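Local atomic coordinates of Poly(A) RNA polymerase GLD2 (PDB entry 6LBK), a protein that probably uses ATP to extend the 3' ends of selected cytoplasmic mRNAs with AMP, building poly(A) tails, and adds single nucleotides to certain microRNAs. Residues D285-L288 with G289-Y293; Q238-P241 with E242-P246; T144-S147 with G148-R152. The protein carries 1 engineered substitution. One frame throughout, in Å; residues are numbered along the deposited sequence.

In the fold
The three contacts are local and follow one another along the chain in the order interaction 3, interaction 2, interaction 1. Interaction 3, the turn between helix 128-144 and strand 150-156, lies at the edge of the five-stranded sheet of the palm, the same sheet whose strand 110-116 carries Asp111, a probable magnesium ligand. Interactions 1 and 2 lie on the other side of the chain's centre, their own centres about 13 Å apart and about 45 and 47 Å from that of interaction 3. They touch through Leu286 CD2 and Leu240 CD1 at 3.6 Å, joining helix 283-297 to the loop that follows helix 226-239 in the helical part of the polymerase; none of the three lies at the probable metal site.

Interaction 1. Residues D285-L288 with G289-Y293; sequences DLLL and GFLKY
Gly289, Phe290, Leu291 and Lys292 each send a backbone N-H to the carbonyl oxygen four residues back, on Asp285, Leu286, Leu287 and Leu288, the i to i+4 ladder of an alpha-helix. This stretch lies within helix 283-297, in the PAP-associated part of the protein. Phe290 N lies 2.8 Å from Leu286 O, while the bond from Leu291 N to Leu287 O is longer at 3.1 Å but nearly straight, with 167° at the hydrogen. On the buried side, Leu287 and Leu291 stand one turn apart, and CD1 of Leu287 comes within 4.4 Å of CG of Leu291. Both pack outward as well, Leu287 against Leu203 and Ile207 of helix 200-213 and Leu291 against Trp358 of helix 344-363. Phe290 rests its CB 3.4 Å from Leu286 O. Its CG lies anti to the backbone N (chi1 164°), which carries the ring away from residues 285-288 toward Val233 and Tyr236 of helix 226-239, with Leu287 O remaining at the ring edge. On the face toward helix 344-363, Leu288 and Lys292 both touch Trp358. The lysine chain runs extended from a CB that sits 3.6 Å from Leu288 O. That carbonyl oxygen also takes the N-H of Lys292, whose N is 2.9 Å away.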
ATOM      1  N   ASP A 285     -17.270  13.877  -0.616  1.00 73.48           N
ATOM      2  CA  ASP A 285     -18.262  13.015   0.029  1.00 80.97           C
ATOM      3  C   ASP A 285     -17.640  11.695   0.470  1.00 73.08           C
ATOM      4  O   ASP A 285     -17.867  11.237   1.597  1.00 76.47           O
ATOM      5  CB  ASP A 285     -19.448  12.754  -0.914  1.00 96.88           C
ATOM      6  CG  ASP A 285     -20.390  13.979  -1.073  1.00104.45           C
ATOM      7  OD1 ASP A 285     -20.414  14.864  -0.182  1.00 98.11           O
ATOM      8  OD2 ASP A 285     -21.118  14.044  -2.100  1.00106.72           O
ATOM      9  N   LEU A 286     -16.807  11.097  -0.386  1.00 72.38           N
ATOM     10  CA  LEU A 286     -16.210   9.801  -0.059  1.00 61.96           C
ATOM     11  C   LEU A 286     -15.129   9.914   1.006  1.00 53.33           C
ATOM     12  O   LEU A 286     -15.016   9.037   1.860  1.00 54.04           O
ATOM     13  CB  LEU A 286     -15.656   9.151  -1.318  1.00 59.25           C
ATOM     14  CG  LEU A 286     -16.756   8.671  -2.252  1.00 59.79           C
ATOM     15  CD1 LEU A 286     -16.168   8.486  -3.650  1.00 61.07           C
ATOM     16  CD2 LEU A 286     -17.360   7.379  -1.708  1.00 58.68           C
ATOM     17  N   LEU A 287     -14.318  10.969   0.983  1.00 51.33           N
ATOM     18  CA  LEU A 287     -13.321  11.120   2.042  1.00 49.71           C
ATOM     19  C   LEU A 287     -13.994  11.347   3.397  1.00 52.54           C
ATOM     20  O   LEU A 287     -13.566  10.780   4.418  1.00 55.38           O
ATOM     21  CB  LEU A 287     -12.342  12.249   1.708  1.00 52.34           C
ATOM     22  CG  LEU A 287     -11.330  12.654   2.806  1.00 51.46           C
ATOM     23  CD1 LEU A 287     -10.372  11.557   3.193  1.00 44.98           C
ATOM     24  CD2 LEU A 287     -10.601  14.006   2.510  1.00 59.89           C
ATOM     25  N   LEU A 288     -15.047  12.181   3.437  1.00 59.98           N
ATOM     26  CA  LEU A 288     -15.820  12.319   4.670  1.00 58.26           C
ATOM     27  C   LEU A 288     -16.378  10.970   5.112  1.00 59.69           C
ATOM     28  O   LEU A 288     -16.225  10.581   6.277  1.00 60.59           O
ATOM     29  CB  LEU A 288     -16.942  13.346   4.488  1.00 64.93           C
ATOM     30  CG  LEU A 288     -16.813  14.661   5.246  1.00 66.04           C
ATOM     31  CD1 LEU A 288     -18.094  15.466   5.140  1.00 78.48           C
ATOM     32  CD2 LEU A 288     -16.483  14.399   6.678  1.00 62.58           C
ATOM     33  N   GLY A 289     -16.994  10.223   4.182  1.00 60.59           N
ATOM     34  CA  GLY A 289     -17.571   8.937   4.547  1.00 62.73           C
ATOM     35  C   GLY A 289     -16.529   7.941   5.031  1.00 60.42           C
ATOM     36  O   GLY A 289     -16.781   7.147   5.934  1.00 62.31           O
ATOM     37  N   PHE A 290     -15.343   7.962   4.436  1.00 58.35           N
ATOM     38  CA  PHE A 290     -14.312   7.029   4.873  1.00 59.74           C
ATOM     39  C   PHE A 290     -13.853   7.355   6.284  1.00 55.17           C
ATOM     40  O   PHE A 290     -13.605   6.447   7.078  1.00 55.95           O
ATOM     41  CB  PHE A 290     -13.136   7.017   3.893  1.00 51.59           C
ATOM     42  CG  PHE A 290     -11.900   6.399   4.454  1.00 53.46           C
ATOM     43  CD1 PHE A 290     -11.684   5.043   4.369  1.00 55.54           C
ATOM     44  CD2 PHE A 290     -10.951   7.191   5.086  1.00 53.21           C
ATOM     45  CE1 PHE A 290     -10.538   4.494   4.885  1.00 53.36           C
ATOM     46  CE2 PHE A 290      -9.819   6.656   5.610  1.00 50.18           C
ATOM     47  CZ  PHE A 290      -9.600   5.299   5.501  1.00 55.56           C
ATOM     48  N   LEU A 291     -13.682   8.640   6.601  1.00 56.36           N
ATOM     49  CA  LEU A 291     -13.332   8.988   7.978  1.00 55.71           C
ATOM     50  C   LEU A 291     -14.452   8.614   8.948  1.00 62.22           C
ATOM     51  O   LEU A 291     -14.189   8.063  10.029  1.00 71.36           O
ATOM     52  CB  LEU A 291     -12.975  10.466   8.069  1.00 60.83           C
ATOM     53  CG  LEU A 291     -11.689  10.909   7.349  1.00 59.13           C
ATOM     54  CD1 LEU A 291     -11.627  12.434   7.343  1.00 54.22           C
ATOM     55  CD2 LEU A 291     -10.404  10.326   8.010  1.00 49.57           C
ATOM     56  N   LYS A 292     -15.711   8.889   8.581  1.00 63.36           N
ATOM     57  CA  LYS A 292     -16.833   8.550   9.463  1.00 73.08           C
ATOM     58  C   LYS A 292     -16.947   7.043   9.680  1.00 72.68           C
ATOM     59  O   LYS A 292     -17.183   6.586  10.805  1.00 74.35           O
ATOM     60  CB  LYS A 292     -18.150   9.094   8.897  1.00 76.98           C
ATOM     61  CG  LYS A 292     -19.385   8.831   9.779  1.00 81.46           C
ATOM     62  CD  LYS A 292     -20.694   9.281   9.125  1.00 78.37           C
ATOM     63  CE  LYS A 292     -21.844   8.839   9.978  1.00 84.00           C
ATOM     64  NZ  LYS A 292     -23.057   9.748   9.853  1.00 95.59           N
ATOM     65  N   TYR A 293     -16.751   6.252   8.621  1.00 72.59           N
ATOM     66  CA  TYR A 293     -17.015   4.822   8.701  1.00 68.54           C
ATOM     67  C   TYR A 293     -16.144   4.168   9.746  1.00 67.06           C
ATOM     68  O   TYR A 293     -16.622   3.378  10.567  1.00 76.55           O
ATOM     69  CB  TYR A 293     -16.814   4.191   7.332  1.00 69.79           C
ATOM     70  CG  TYR A 293     -16.982   2.686   7.304  1.00 77.33           C
ATOM     71  CD1 TYR A 293     -18.234   2.096   7.421  1.00 71.95           C
ATOM     72  CD2 TYR A 293     -15.865   1.853   7.111  1.00 70.35           C
ATOM     73  CE1 TYR A 293     -18.372   0.724   7.380  1.00 79.87           C
ATOM     74  CE2 TYR A 293     -15.994   0.476   7.070  1.00 67.18           C
ATOM     75  CZ  TYR A 293     -17.235  -0.093   7.205  1.00 71.40           C
ATOM     76  OH  TYR A 293     -17.330  -1.476   7.159  1.00 73.60           O
TER

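Interaction 2. Residues Q238-P241 with E242-P246; sequences QTLP and EPILP
Gln238, in the last turn of helix 226-239, reaches across to Leu245 and Pro246 after the chain has doubled back through Pro241, Glu242 and Pro243. Its CB faces Leu245 O. The next carbon, CG, meets two carbonyl oxygens on one side, 3.5 Å from Leu245 O and 3.4 Å from Pro246 O, and is 4.0 Å from Leu245 CB. Beyond CG the chain is extended (chi2 176°), so that CD stays near Pro246 O and NE2 comes within 2.9 Å of that oxygen. The hydrogen bond is fairly straight, 160° at the hydrogen, and Pro246 O lies close to the amide plane. NE2 also bonds to Val307 O, so the buried amide nitrogen has two carbonyl partners. A leucine here would probably leave Pro246 O and Val307 O without their amide donor and the Pro246 end of the loop less firmly held. Nearer the turn, Leu240 and Ile244 lie side by side, their CD1 atoms 3.8 Å apart. The loop 240-246 thus folds back along the end of its own helix, with helix 182-194 against Gln238 and Leu245, Leu286 of helix 283-297 against Leu240 and Ile244, and Val307, just after strand 303-306, meeting the glutamine amide.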
ATOM      1  N   GLN A 238     -15.708  -1.055  -1.124  1.00 59.17           N
ATOM      2  CA  GLN A 238     -16.327  -2.323  -1.497  1.00 68.42           C
ATOM      3  C   GLN A 238     -17.670  -2.555  -0.831  1.00 68.92           C
ATOM      4  O   GLN A 238     -18.496  -3.301  -1.366  1.00 80.12           O
ATOM      5  CB  GLN A 238     -15.390  -3.479  -1.159  1.00 70.75           C
ATOM      6  CG  GLN A 238     -14.366  -3.799  -2.231  1.00 72.34           C
ATOM      7  CD  GLN A 238     -13.406  -4.880  -1.784  1.00 74.97           C
ATOM      8  OE1 GLN A 238     -13.100  -4.991  -0.595  1.00 65.29           O
ATOM      9  NE2 GLN A 238     -12.944  -5.703  -2.727  1.00 81.19           N
ATOM     10  N   THR A 239     -17.911  -1.918   0.307  1.00 67.13           N
ATOM     11  CA  THR A 239     -19.082  -2.187   1.125  1.00 72.23           C
ATOM     12  C   THR A 239     -20.099  -1.045   1.142  1.00 77.11           C
ATOM     13  O   THR A 239     -21.102  -1.134   1.865  1.00 81.55           O
ATOM     14  CB  THR A 239     -18.602  -2.531   2.530  1.00 65.10           C
ATOM     15  OG1 THR A 239     -17.581  -1.593   2.890  1.00 64.43           O
ATOM     16  CG2 THR A 239     -18.031  -3.937   2.571  1.00 68.23           C
ATOM     17  N   LEU A 240     -19.925  -0.024   0.300  1.00 76.86           N
ATOM     18  CA  LEU A 240     -20.911   1.041   0.202  1.00 71.36           C
ATOM     19  C   LEU A 240     -22.240   0.462  -0.261  1.00 86.54           C
ATOM     20  O   LEU A 240     -22.271  -0.581  -0.922  1.00 94.33           O
ATOM     21  CB  LEU A 240     -20.453   2.154  -0.747  1.00 70.87           C
ATOM     22  CG  LEU A 240     -19.351   3.087  -0.204  1.00 70.66           C
ATOM     23  CD1 LEU A 240     -18.803   4.082  -1.255  1.00 61.28           C
ATOM     24  CD2 LEU A 240     -19.843   3.821   1.038  1.00 62.25           C
ATOM     25  N   PRO A 241     -23.358   1.092   0.139  1.00 94.51           N
ATOM     26  CA  PRO A 241     -24.685   0.630  -0.313  1.00 97.57           C
ATOM     27  C   PRO A 241     -24.795   0.364  -1.806  1.00105.72           C
ATOM     28  O   PRO A 241     -25.323  -0.677  -2.209  1.00122.63           O
ATOM     29  CB  PRO A 241     -25.585   1.792   0.121  1.00103.63           C
ATOM     30  CG  PRO A 241     -24.904   2.345   1.322  1.00 94.53           C
ATOM     31  CD  PRO A 241     -23.457   2.261   1.038  1.00 90.68           C
ATOM     32  N   GLU A 242     -24.302   1.278  -2.636  1.00101.31           N
ATOM     33  CA  GLU A 242     -24.145   1.048  -4.067  1.00108.42           C
ATOM     34  C   GLU A 242     -22.646   1.028  -4.332  1.00104.88           C
ATOM     35  O   GLU A 242     -22.037   2.087  -4.539  1.00 91.95           O
ATOM     36  CB  GLU A 242     -24.840   2.143  -4.882  1.00117.23           C
ATOM     37  CG  GLU A 242     -26.364   2.193  -4.655  1.00135.14           C
ATOM     38  CD  GLU A 242     -27.126   2.856  -5.796  1.00150.46           C
ATOM     39  OE1 GLU A 242     -26.512   3.668  -6.519  1.00151.66           O
ATOM     40  OE2 GLU A 242     -28.325   2.542  -5.991  1.00158.80           O
ATOM     41  N   PRO A 243     -22.015  -0.142  -4.371  1.00110.87           N
ATOM     42  CA  PRO A 243     -20.563  -0.207  -4.153  1.00108.99           C
ATOM     43  C   PRO A 243     -19.769   0.366  -5.315  1.00112.05           C
ATOM     44  O   PRO A 243     -20.175   0.292  -6.476  1.00124.99           O
ATOM     45  CB  PRO A 243     -20.303  -1.708  -3.986  1.00112.59           C
ATOM     46  CG  PRO A 243     -21.404  -2.351  -4.764  1.00121.19           C
ATOM     47  CD  PRO A 243     -22.594  -1.459  -4.711  1.00121.52           C
ATOM     48  N   ILE A 244     -18.618   0.945  -4.972  1.00101.22           N
ATOM     49  CA  ILE A 244     -17.680   1.495  -5.949  1.00 93.54           C
ATOM     50  C   ILE A 244     -16.643   0.476  -6.445  1.00 86.37           C
ATOM     51  O   ILE A 244     -16.123   0.627  -7.565  1.00 87.23           O
ATOM     52  CB  ILE A 244     -16.975   2.723  -5.325  1.00 79.53           C
ATOM     53  CG1 ILE A 244     -17.888   3.932  -5.288  1.00 72.96           C
ATOM     54  CG2 ILE A 244     -15.646   3.060  -5.994  1.00 81.13           C
ATOM     55  CD1 ILE A 244     -17.240   5.113  -4.615  1.00 71.79           C
ATOM     56  N   LEU A 245     -16.390  -0.597  -5.693  1.00 76.01           N
ATOM     57  CA  LEU A 245     -15.448  -1.620  -6.141  1.00 82.59           C
ATOM     58  C   LEU A 245     -16.041  -2.995  -5.843  1.00 93.82           C
ATOM     59  O   LEU A 245     -16.641  -3.203  -4.774  1.00 98.48           O
ATOM     60  CB  LEU A 245     -14.054  -1.487  -5.489  1.00 67.57           C
ATOM     61  CG  LEU A 245     -13.159  -0.324  -5.962  1.00 60.78           C
ATOM     62  CD1 LEU A 245     -11.792  -0.329  -5.276  1.00 53.42           C
ATOM     63  CD2 LEU A 245     -13.012  -0.270  -7.508  1.00 64.22           C
ATOM     64  N   PRO A 246     -15.900  -3.944  -6.770  1.00 97.15           N
ATOM     65  CA  PRO A 246     -16.355  -5.307  -6.505  1.00 99.96           C
ATOM     66  C   PRO A 246     -15.255  -6.069  -5.817  1.00 95.41           C
ATOM     67  O   PRO A 246     -14.349  -5.451  -5.244  1.00 90.70           O
ATOM     68  CB  PRO A 246     -16.628  -5.852  -7.904  1.00107.28           C
ATOM     69  CG  PRO A 246     -15.563  -5.202  -8.725  1.00103.78           C
ATOM     70  CD  PRO A 246     -15.350  -3.818  -8.131  1.00 99.37           C
TER

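Interaction 3. Residues T144-S147 with G148-R152; sequences TRLS and GYIER
Leu146 O is the acceptor at the centre of this contact, taking the backbone N-H of Tyr149 at 3.2 Å from Tyr149 N. The bond is straight at the hydrogen, 165°, and closes a type I beta turn with Ser147 and Gly148 at its corners. Ile150 N is likewise 3.2 Å from Leu146 O, but its N-H points poorly at the oxygen, and this second bond is weak. The same residues also meet through their side chains. Leu146 and Ile150 lie side by side, CD1 to CD1 at 3.6 Å, and Ile150 CD1 also reaches Leu146 CB at 3.8 Å. Ile150 CB sits 3.4 Å from Leu146 O. Tyr149 runs alongside Leu146 in the same direction: with chi1 at 65° its CG is held between the backbone N and the carbonyl carbon, and OH ends 4.0 Å from Leu146 CD1. Further out, helix 67-85 packs against the turn and probably helps to position it: Tyr149 OH is hydrogen-bonded to Glu83 OE1, Glu83 also touches Leu146, and Leu80 packs on both Tyr149 and Ile150. Other residues also pack nearby, His141 on Leu146, Phe142 and Phe165 on Ile150. The turn therefore pairs polar closure by one carbonyl with an apolar contact between the loop after helix 128-144 and the start of strand 150-156, and the tyrosine hydroxyl is satisfied by an acidic side chain.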
ATOM      1  N   THR A 144      30.412  -3.505  -0.040  1.00101.25           N
ATOM      2  CA  THR A 144      31.787  -3.613  -0.528  1.00106.44           C
ATOM      3  C   THR A 144      31.925  -3.173  -1.988  1.00101.58           C
ATOM      4  O   THR A 144      32.722  -2.282  -2.305  1.00101.27           O
ATOM      5  CB  THR A 144      32.315  -5.048  -0.355  1.00107.97           C
ATOM      6  OG1 THR A 144      31.577  -5.956  -1.180  1.00 98.17           O
ATOM      7  CG2 THR A 144      32.199  -5.494   1.091  1.00114.97           C
ATOM      8  N   ARG A 145      31.162  -3.787  -2.887  1.00 94.29           N
ATOM      9  CA  ARG A 145      31.380  -3.550  -4.305  1.00 93.60           C
ATOM     10  C   ARG A 145      30.560  -2.373  -4.823  1.00 87.45           C
ATOM     11  O   ARG A 145      31.023  -1.639  -5.700  1.00 92.09           O
ATOM     12  CB  ARG A 145      31.104  -4.840  -5.093  1.00 91.87           C
ATOM     13  CG  ARG A 145      32.017  -5.998  -4.646  1.00101.11           C
ATOM     14  CD  ARG A 145      33.492  -5.792  -5.038  1.00120.82           C
ATOM     15  NE  ARG A 145      34.406  -6.759  -4.402  1.00134.06           N
ATOM     16  CZ  ARG A 145      34.974  -7.806  -5.002  1.00139.52           C
ATOM     17  NH1 ARG A 145      34.743  -8.046  -6.288  1.00144.32           N
ATOM     18  NH2 ARG A 145      35.783  -8.612  -4.315  1.00137.69           N
ATOM     19  N   LEU A 146      29.364  -2.154  -4.297  1.00 83.11           N
ATOM     20  CA  LEU A 146      28.440  -1.203  -4.902  1.00 78.14           C
ATOM     21  C   LEU A 146      28.446   0.155  -4.222  1.00 78.96           C
ATOM     22  O   LEU A 146      27.615   1.003  -4.555  1.00 72.75           O
ATOM     23  CB  LEU A 146      27.026  -1.756  -4.873  1.00 70.86           C
ATOM     24  CG  LEU A 146      26.870  -3.162  -5.406  1.00 69.63           C
ATOM     25  CD1 LEU A 146      25.412  -3.372  -5.755  1.00 61.36           C
ATOM     26  CD2 LEU A 146      27.816  -3.402  -6.592  1.00 77.85           C
ATOM     27  N   SER A 147      29.385   0.391  -3.309  1.00 81.07           N
ATOM     28  CA  SER A 147      29.430   1.631  -2.542  1.00 85.78           C
ATOM     29  C   SER A 147      29.533   2.894  -3.395  1.00 99.34           C
ATOM     30  O   SER A 147      29.312   3.989  -2.861  1.00107.28           O
ATOM     31  CB  SER A 147      30.604   1.574  -1.571  1.00 86.14           C
ATOM     32  OG  SER A 147      31.838   1.615  -2.263  1.00 88.11           O
ATOM     33  N   GLY A 148      29.849   2.783  -4.690  1.00 99.36           N
ATOM     34  CA  GLY A 148      29.977   3.975  -5.519  1.00 98.66           C
ATOM     35  C   GLY A 148      28.667   4.699  -5.785  1.00 91.64           C
ATOM     36  O   GLY A 148      28.658   5.918  -5.990  1.00 90.66           O
ATOM     37  N   TYR A 149      27.548   3.975  -5.782  1.00 78.61           N
ATOM     38  CA  TYR A 149      26.274   4.609  -6.087  1.00 82.68           C
ATOM     39  C   TYR A 149      25.147   4.102  -5.197  1.00 81.17           C
ATOM     40  O   TYR A 149      23.972   4.355  -5.495  1.00 82.96           O
ATOM     41  CB  TYR A 149      25.917   4.387  -7.556  1.00 83.93           C
ATOM     42  CG  TYR A 149      25.680   2.943  -7.914  1.00 73.48           C
ATOM     43  CD1 TYR A 149      26.733   2.090  -8.193  1.00 69.42           C
ATOM     44  CD2 TYR A 149      24.387   2.439  -7.981  1.00 67.39           C
ATOM     45  CE1 TYR A 149      26.509   0.772  -8.526  1.00 66.52           C
ATOM     46  CE2 TYR A 149      24.152   1.127  -8.316  1.00 69.48           C
ATOM     47  CZ  TYR A 149      25.216   0.300  -8.598  1.00 70.79           C
ATOM     48  OH  TYR A 149      24.969  -1.006  -8.936  1.00 74.35           O
ATOM     49  N   ILE A 150      25.463   3.389  -4.124  1.00 76.38           N
ATOM     50  CA  ILE A 150      24.478   2.833  -3.215  1.00 66.91           C
ATOM     51  C   ILE A 150      24.868   3.280  -1.810  1.00 82.05           C
ATOM     52  O   ILE A 150      25.855   2.782  -1.248  1.00 86.64           O
ATOM     53  CB  ILE A 150      24.418   1.307  -3.330  1.00 62.27           C
ATOM     54  CG1 ILE A 150      23.769   0.930  -4.649  1.00 61.45           C
ATOM     55  CG2 ILE A 150      23.629   0.687  -2.211  1.00 60.47           C
ATOM     56  CD1 ILE A 150      23.469  -0.523  -4.727  1.00 67.37           C
ATOM     57  N   GLU A 151      24.110   4.231  -1.249  1.00 83.96           N
ATOM     58  CA  GLU A 151      24.440   4.870   0.019  1.00 79.30           C
ATOM     59  C   GLU A 151      23.816   4.142   1.191  1.00 85.34           C
ATOM     60  O   GLU A 151      22.664   3.694   1.118  1.00 89.82           O
ATOM     61  CB  GLU A 151      23.987   6.329   0.062  1.00 94.13           C
ATOM     62  CG  GLU A 151      24.999   7.323  -0.445  1.00113.16           C
ATOM     63  CD  GLU A 151      24.600   8.766  -0.159  1.00127.91           C
ATOM     64  OE1 GLU A 151      23.546   8.983   0.490  1.00133.36           O
ATOM     65  OE2 GLU A 151      25.344   9.683  -0.576  1.00131.04           O
ATOM     66  N   ARG A 152      24.578   4.045   2.280  1.00 93.73           N
ATOM     67  CA  ARG A 152      24.113   3.633   3.602  1.00 96.64           C
ATOM     68  C   ARG A 152      23.197   2.390   3.581  1.00 95.62           C
ATOM     69  O   ARG A 152      22.059   2.466   4.052  1.00 97.56           O
ATOM     70  CB  ARG A 152      23.407   4.804   4.276  1.00100.54           C
ATOM     71  CG  ARG A 152      24.297   5.987   4.595  1.00116.95           C
ATOM     72  CD  ARG A 152      23.495   7.068   5.318  1.00129.31           C
ATOM     73  NE  ARG A 152      24.339   8.132   5.852  1.00139.30           N
ATOM     74  CZ  ARG A 152      23.891   9.151   6.584  1.00145.00           C
ATOM     75  NH1 ARG A 152      22.599   9.257   6.869  1.00141.80           N
ATOM     76  NH2 ARG A 152      24.735  10.067   7.030  1.00151.07           N
TER